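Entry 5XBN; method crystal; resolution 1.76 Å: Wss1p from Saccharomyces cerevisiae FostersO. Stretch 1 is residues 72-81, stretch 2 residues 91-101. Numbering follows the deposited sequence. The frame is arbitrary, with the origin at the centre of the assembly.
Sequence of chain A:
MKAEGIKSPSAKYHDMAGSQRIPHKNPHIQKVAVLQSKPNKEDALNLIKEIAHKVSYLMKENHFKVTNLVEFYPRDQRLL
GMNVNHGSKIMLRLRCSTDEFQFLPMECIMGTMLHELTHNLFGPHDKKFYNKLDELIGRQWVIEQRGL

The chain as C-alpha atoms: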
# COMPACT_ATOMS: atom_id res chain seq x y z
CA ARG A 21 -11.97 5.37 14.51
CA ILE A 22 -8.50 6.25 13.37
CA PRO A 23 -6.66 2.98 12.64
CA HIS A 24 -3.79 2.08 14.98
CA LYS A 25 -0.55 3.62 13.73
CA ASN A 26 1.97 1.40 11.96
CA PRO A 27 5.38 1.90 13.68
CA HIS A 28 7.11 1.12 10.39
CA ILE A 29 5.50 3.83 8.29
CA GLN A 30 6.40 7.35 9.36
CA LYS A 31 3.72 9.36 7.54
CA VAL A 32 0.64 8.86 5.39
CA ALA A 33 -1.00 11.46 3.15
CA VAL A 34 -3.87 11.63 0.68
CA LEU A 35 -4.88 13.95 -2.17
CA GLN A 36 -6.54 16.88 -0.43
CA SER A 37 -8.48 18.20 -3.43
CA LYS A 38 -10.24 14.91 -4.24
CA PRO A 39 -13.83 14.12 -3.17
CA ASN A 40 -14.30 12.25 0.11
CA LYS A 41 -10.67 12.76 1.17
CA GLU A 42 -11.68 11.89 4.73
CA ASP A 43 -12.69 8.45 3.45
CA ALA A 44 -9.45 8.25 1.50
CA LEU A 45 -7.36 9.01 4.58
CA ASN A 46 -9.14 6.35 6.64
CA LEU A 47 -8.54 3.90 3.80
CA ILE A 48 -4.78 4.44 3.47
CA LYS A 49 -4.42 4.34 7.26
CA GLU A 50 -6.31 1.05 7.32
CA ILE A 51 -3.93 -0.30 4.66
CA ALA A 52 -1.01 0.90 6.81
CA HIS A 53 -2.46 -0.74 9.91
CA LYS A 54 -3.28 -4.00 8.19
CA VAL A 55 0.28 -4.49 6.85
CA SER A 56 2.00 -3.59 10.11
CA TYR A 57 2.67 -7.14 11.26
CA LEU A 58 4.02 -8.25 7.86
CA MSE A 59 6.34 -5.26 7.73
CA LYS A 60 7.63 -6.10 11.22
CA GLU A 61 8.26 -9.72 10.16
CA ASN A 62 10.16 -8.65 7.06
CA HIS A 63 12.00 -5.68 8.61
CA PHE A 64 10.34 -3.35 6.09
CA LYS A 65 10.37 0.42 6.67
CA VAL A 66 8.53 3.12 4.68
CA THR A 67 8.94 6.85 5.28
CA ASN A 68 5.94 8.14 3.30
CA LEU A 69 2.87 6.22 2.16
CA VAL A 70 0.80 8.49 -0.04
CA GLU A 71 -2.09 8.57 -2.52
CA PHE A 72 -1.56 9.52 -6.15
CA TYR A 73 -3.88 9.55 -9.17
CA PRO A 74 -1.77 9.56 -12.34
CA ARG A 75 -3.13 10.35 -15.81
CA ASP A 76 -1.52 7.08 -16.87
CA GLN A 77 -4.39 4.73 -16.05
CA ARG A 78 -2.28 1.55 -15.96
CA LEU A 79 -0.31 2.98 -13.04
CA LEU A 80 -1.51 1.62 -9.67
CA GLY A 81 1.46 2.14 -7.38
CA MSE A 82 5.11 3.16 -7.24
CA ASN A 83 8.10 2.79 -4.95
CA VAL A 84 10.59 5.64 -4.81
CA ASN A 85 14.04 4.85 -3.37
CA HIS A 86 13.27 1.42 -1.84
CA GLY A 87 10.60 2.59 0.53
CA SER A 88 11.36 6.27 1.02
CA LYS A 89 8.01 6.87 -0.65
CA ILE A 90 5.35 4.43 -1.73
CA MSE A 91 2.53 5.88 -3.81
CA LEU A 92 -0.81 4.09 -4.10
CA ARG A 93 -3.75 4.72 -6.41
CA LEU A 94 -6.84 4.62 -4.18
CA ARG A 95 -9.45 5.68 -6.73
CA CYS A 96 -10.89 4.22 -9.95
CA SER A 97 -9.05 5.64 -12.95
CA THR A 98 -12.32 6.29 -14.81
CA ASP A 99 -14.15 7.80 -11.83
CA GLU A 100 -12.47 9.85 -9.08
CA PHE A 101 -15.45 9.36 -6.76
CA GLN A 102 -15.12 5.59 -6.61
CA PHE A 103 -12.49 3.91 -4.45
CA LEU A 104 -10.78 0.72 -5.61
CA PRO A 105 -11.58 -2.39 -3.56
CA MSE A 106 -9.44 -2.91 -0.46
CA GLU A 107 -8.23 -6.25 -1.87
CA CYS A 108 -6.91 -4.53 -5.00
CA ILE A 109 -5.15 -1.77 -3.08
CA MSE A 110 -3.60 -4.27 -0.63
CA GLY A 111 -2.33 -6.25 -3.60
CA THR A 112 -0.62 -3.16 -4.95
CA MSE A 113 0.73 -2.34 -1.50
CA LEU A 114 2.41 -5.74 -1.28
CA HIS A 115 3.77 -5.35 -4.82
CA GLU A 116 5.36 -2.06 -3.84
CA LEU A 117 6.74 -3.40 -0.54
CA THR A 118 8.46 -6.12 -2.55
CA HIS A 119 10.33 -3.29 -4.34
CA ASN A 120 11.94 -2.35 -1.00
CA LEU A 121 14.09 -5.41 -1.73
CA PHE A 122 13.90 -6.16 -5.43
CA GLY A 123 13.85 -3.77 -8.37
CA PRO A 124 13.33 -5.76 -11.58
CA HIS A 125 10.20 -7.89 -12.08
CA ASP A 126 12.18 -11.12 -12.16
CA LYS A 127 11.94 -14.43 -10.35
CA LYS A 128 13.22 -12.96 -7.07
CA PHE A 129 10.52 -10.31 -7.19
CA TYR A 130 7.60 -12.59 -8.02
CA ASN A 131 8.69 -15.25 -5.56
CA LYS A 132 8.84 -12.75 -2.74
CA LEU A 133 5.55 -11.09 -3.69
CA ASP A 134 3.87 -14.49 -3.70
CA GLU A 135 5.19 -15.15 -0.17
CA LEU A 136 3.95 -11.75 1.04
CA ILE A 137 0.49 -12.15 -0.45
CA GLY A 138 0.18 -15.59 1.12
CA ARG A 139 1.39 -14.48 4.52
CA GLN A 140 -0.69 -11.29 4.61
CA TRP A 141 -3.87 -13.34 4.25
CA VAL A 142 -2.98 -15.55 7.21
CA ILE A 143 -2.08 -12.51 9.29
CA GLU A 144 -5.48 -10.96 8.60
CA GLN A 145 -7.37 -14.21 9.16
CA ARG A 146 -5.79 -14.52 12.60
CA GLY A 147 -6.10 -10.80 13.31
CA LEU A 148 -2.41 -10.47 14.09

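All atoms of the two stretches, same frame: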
# COMPACT_ATOMS: atom_id res chain seq x y z
N PHE A 72 -1.72 8.73 -4.93
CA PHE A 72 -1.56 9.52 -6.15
C PHE A 72 -2.65 9.07 -7.12
O PHE A 72 -3.41 8.15 -6.81
CB PHE A 72 -0.10 9.45 -6.69
CG PHE A 72 0.31 8.15 -7.36
CD1 PHE A 72 1.31 8.13 -8.33
CD2 PHE A 72 -0.33 6.96 -7.08
CE1 PHE A 72 1.72 6.93 -8.94
CE2 PHE A 72 0.04 5.77 -7.70
CZ PHE A 72 1.07 5.76 -8.62
N TYR A 73 -2.80 9.80 -8.22
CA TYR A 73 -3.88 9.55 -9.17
C TYR A 73 -3.39 9.94 -10.55
O TYR A 73 -3.80 10.95 -11.10
CB TYR A 73 -5.14 10.35 -8.78
CG TYR A 73 -6.39 9.93 -9.51
CD1 TYR A 73 -7.00 8.72 -9.24
CD2 TYR A 73 -6.97 10.77 -10.46
CE1 TYR A 73 -8.15 8.33 -9.91
CE2 TYR A 73 -8.12 10.39 -11.13
CZ TYR A 73 -8.70 9.17 -10.86
OH TYR A 73 -9.85 8.80 -11.53
N PRO A 74 -2.46 9.14 -11.11
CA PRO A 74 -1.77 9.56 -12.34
C PRO A 74 -2.67 9.51 -13.56
O PRO A 74 -3.61 8.71 -13.60
CB PRO A 74 -0.62 8.56 -12.45
CG PRO A 74 -1.07 7.37 -11.71
CD PRO A 74 -1.94 7.86 -10.59
N ARG A 75 -2.39 10.36 -14.55
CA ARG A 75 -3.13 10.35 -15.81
C ARG A 75 -2.99 9.00 -16.49
O ARG A 75 -3.94 8.49 -17.08
CB ARG A 75 -2.64 11.46 -16.73
CG ARG A 75 -3.28 12.81 -16.46
CD ARG A 75 -4.76 12.77 -16.79
NE ARG A 75 -5.00 12.75 -18.23
CZ ARG A 75 -6.21 12.68 -18.79
NH1 ARG A 75 -7.28 12.63 -18.01
NH2 ARG A 75 -6.34 12.67 -20.10
N ASP A 76 -1.80 8.43 -16.38
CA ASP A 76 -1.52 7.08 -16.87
C ASP A 76 -2.37 6.08 -16.10
O ASP A 76 -2.08 5.78 -14.94
CB ASP A 76 -0.02 6.77 -16.72
CG ASP A 76 0.36 5.40 -17.25
OD1 ASP A 76 -0.55 4.61 -17.59
OD2 ASP A 76 1.57 5.11 -17.31
N GLN A 77 -3.41 5.55 -16.74
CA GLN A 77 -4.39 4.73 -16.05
C GLN A 77 -3.90 3.32 -15.69
O GLN A 77 -4.52 2.65 -14.87
CB GLN A 77 -5.68 4.63 -16.89
CG GLN A 77 -6.34 5.98 -17.12
CD GLN A 77 -7.68 5.88 -17.82
OE1 GLN A 77 -8.37 4.86 -17.76
NE2 GLN A 77 -8.07 6.96 -18.50
N ARG A 78 -2.80 2.88 -16.28
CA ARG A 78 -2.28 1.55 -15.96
C ARG A 78 -1.43 1.58 -14.70
O ARG A 78 -1.06 0.54 -14.16
CB ARG A 78 -1.47 0.99 -17.13
CG ARG A 78 -2.19 -0.13 -17.88
N LEU A 79 -1.14 2.78 -14.22
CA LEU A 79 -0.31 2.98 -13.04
C LEU A 79 -1.13 2.85 -11.75
O LEU A 79 -2.09 3.60 -11.53
CB LEU A 79 0.37 4.35 -13.12
CG LEU A 79 1.58 4.64 -12.26
CD1 LEU A 79 2.53 3.44 -12.24
CD2 LEU A 79 2.26 5.87 -12.82
N LEU A 80 -0.77 1.89 -10.90
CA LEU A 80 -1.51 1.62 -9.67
C LEU A 80 -0.71 1.93 -8.41
O LEU A 80 -1.28 2.17 -7.34
CB LEU A 80 -1.95 0.16 -9.64
CG LEU A 80 -2.96 -0.27 -10.70
CD1 LEU A 80 -3.31 -1.74 -10.52
CD2 LEU A 80 -4.18 0.60 -10.63
N GLY A 81 0.60 1.91 -8.53
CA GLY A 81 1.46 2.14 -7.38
C GLY A 81 2.88 2.40 -7.82
O GLY A 81 3.23 2.17 -8.97
N MSE A 91 3.76 5.24 -3.35
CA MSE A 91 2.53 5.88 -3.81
C MSE A 91 1.52 4.81 -4.19
O MSE A 91 1.86 3.81 -4.81
CB MSE A 91 2.82 6.82 -4.99
CG MSE A 91 3.72 7.96 -4.56
SE MSE A 91 4.39 9.24 -5.91
CE MSE A 91 5.68 8.10 -6.75
N LEU A 92 0.27 5.01 -3.78
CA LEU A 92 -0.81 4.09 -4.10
C LEU A 92 -1.96 4.82 -4.76
O LEU A 92 -2.40 5.85 -4.26
CB LEU A 92 -1.35 3.40 -2.83
CG LEU A 92 -0.47 2.46 -2.00
CD1 LEU A 92 -1.28 1.98 -0.78
CD2 LEU A 92 -0.00 1.30 -2.85
N ARG A 93 -2.47 4.27 -5.85
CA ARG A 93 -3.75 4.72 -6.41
C ARG A 93 -4.87 4.16 -5.55
O ARG A 93 -4.94 2.95 -5.35
CB ARG A 93 -3.91 4.27 -7.85
CG ARG A 93 -5.24 4.73 -8.46
CD ARG A 93 -5.49 4.05 -9.81
NE ARG A 93 -4.60 4.52 -10.87
CZ ARG A 93 -4.81 5.62 -11.60
NH1 ARG A 93 -5.88 6.37 -11.37
NH2 ARG A 93 -3.95 5.96 -12.55
N LEU A 94 -5.73 5.03 -5.03
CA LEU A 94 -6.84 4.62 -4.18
C LEU A 94 -8.17 4.65 -4.93
O LEU A 94 -9.15 4.04 -4.50
CB LEU A 94 -6.96 5.53 -2.95
CG LEU A 94 -5.78 5.62 -2.00
CD1 LEU A 94 -6.15 6.53 -0.84
CD2 LEU A 94 -5.36 4.25 -1.49
N ARG A 95 -8.20 5.38 -6.03
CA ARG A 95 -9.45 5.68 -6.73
C ARG A 95 -9.51 5.10 -8.13
O ARG A 95 -8.49 5.01 -8.81
CB ARG A 95 -9.64 7.20 -6.79
CG ARG A 95 -9.75 7.86 -5.44
CD ARG A 95 -9.55 9.36 -5.56
NE ARG A 95 -9.48 9.98 -4.25
CZ ARG A 95 -10.54 10.42 -3.58
NH1 ARG A 95 -11.76 10.30 -4.12
NH2 ARG A 95 -10.39 10.97 -2.38
N CYS A 96 -10.71 4.72 -8.58
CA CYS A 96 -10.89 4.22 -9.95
C CYS A 96 -10.43 5.24 -10.99
O CYS A 96 -10.74 6.43 -10.88
CB CYS A 96 -12.36 3.85 -10.19
SG CYS A 96 -12.80 2.19 -9.64
N SER A 97 -9.70 4.76 -11.99
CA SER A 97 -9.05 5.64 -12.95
C SER A 97 -10.04 6.24 -13.95
O SER A 97 -9.68 7.15 -14.71
CB SER A 97 -7.95 4.89 -13.70
OG SER A 97 -8.48 3.78 -14.41
N THR A 98 -11.27 5.74 -13.96
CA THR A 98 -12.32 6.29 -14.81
C THR A 98 -13.43 6.95 -14.00
O THR A 98 -14.46 7.33 -14.55
CB THR A 98 -12.96 5.22 -15.73
OG1 THR A 98 -13.53 4.17 -14.92
CG2 THR A 98 -11.93 4.63 -16.68
N ASP A 99 -13.23 7.06 -12.69
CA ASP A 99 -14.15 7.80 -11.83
C ASP A 99 -13.53 8.11 -10.47
O ASP A 99 -13.52 7.26 -9.58
CB ASP A 99 -15.47 7.03 -11.64
CG ASP A 99 -16.45 7.76 -10.74
OD1 ASP A 99 -16.24 8.97 -10.47
OD2 ASP A 99 -17.43 7.13 -10.29
N GLU A 100 -13.05 9.35 -10.33
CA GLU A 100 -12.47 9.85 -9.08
C GLU A 100 -13.28 9.56 -7.82
O GLU A 100 -12.71 9.46 -6.74
CB GLU A 100 -12.26 11.36 -9.16
CG GLU A 100 -11.14 11.83 -10.04
CD GLU A 100 -11.01 13.33 -9.99
OE1 GLU A 100 -11.90 13.96 -9.38
OE2 GLU A 100 -10.04 13.88 -10.55
N PHE A 101 -14.60 9.48 -7.94
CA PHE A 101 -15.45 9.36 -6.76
C PHE A 101 -15.46 7.95 -6.19
O PHE A 101 -15.85 7.74 -5.05
CB PHE A 101 -16.89 9.79 -7.07
CG PHE A 101 -17.06 11.26 -7.25
CD1 PHE A 101 -16.90 11.84 -8.50
CD2 PHE A 101 -17.38 12.08 -6.18
CE1 PHE A 101 -17.04 13.21 -8.68
CE2 PHE A 101 -17.54 13.45 -6.35
CZ PHE A 101 -17.37 14.01 -7.60
O HOH W 1 -6.06 7.70 -5.93
O HOH W 2 -6.51 8.11 -13.50
O HOH W 3 -3.37 0.81 -5.85

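The two stretches are joined mainly by one buried arginine, Arg93, whose guanidinium is fastened to the backbone of the loop formed by residues 72–81, with a short antiparallel pairing at Gly81, a backbone hydrogen bond at Phe72 and two aromatic rings packing beside it; the contact buries 764 Å², counting both sides.

The backbone of stretch 2 is engaged by both ends of stretch 1. At one end Phe72 N donates to Leu92 O (3.0 Å). At the other, Arg93 N donates to Leu80 O (2.8 Å) in a nearly straight bond, and Gly81 pairs antiparallel with Leu92, their CA atoms 4.4 Å apart. The approach is close enough that Gly81 CA lies 3.1 Å from Met91 O, a CA-H...O contact.

Between these ends the loop curls around the side chain of Arg93. Extended through chi1 and chi2 (both t) and bent at chi3 (m), it brings its guanidinium among carbonyls that the irregular loop leaves available. Arg93 NE donates to Leu79 O (2.8 Å), to which Arg93 NH2 adds a weak bond (3.2 Å), and Arg93 NH2 also donates to Pro74 O (3.0 Å). The type I turn from Asp76 to Leu79 helps shape this pocket, and Asp76 O comes within 3.0 Å of Arg93 NH2. Pro74 CD lies over one face of the guanidinium. Arginine fits here because its several N-H groups can reach separate backbone oxygens at once. Water 2 extends the network, accepting from Arg93 NH1 (2.8 Å) and donating to Pro74 O (3.0 Å).

The aromatic residues fill the flanks. Phe72, with chi1 in p, presents one ring face to selenomethionine Met91, whose CB sits 3.7 Å from the ring centroid and almost on its normal; the ring edge lies by Arg93 N, with Phe72 CE2 3.5 Å away. Tyr73 starts out away from stretch 2, but its ring reaches across to Arg95, Cys96 and Glu100. There Tyr73 OH donates to Cys96 O (2.6 Å). The same carbonyl accepts from Asp99 N (3.1 Å) within the type I turn from Cys96 to Asp99, so the tyrosine is anchored directly to that turn. Its ring spans the gap, meeting Arg95 CB and Glu100 CG along the way, and places the hydroxyl on the turn.

Two further waters bridge backbone groups: water 1 donates to Phe72 O (2.8 Å) and accepts from Leu94 N (2.8 Å), while water 3 donates to Leu80 O (2.9 Å) and Arg93 O (2.7 Å).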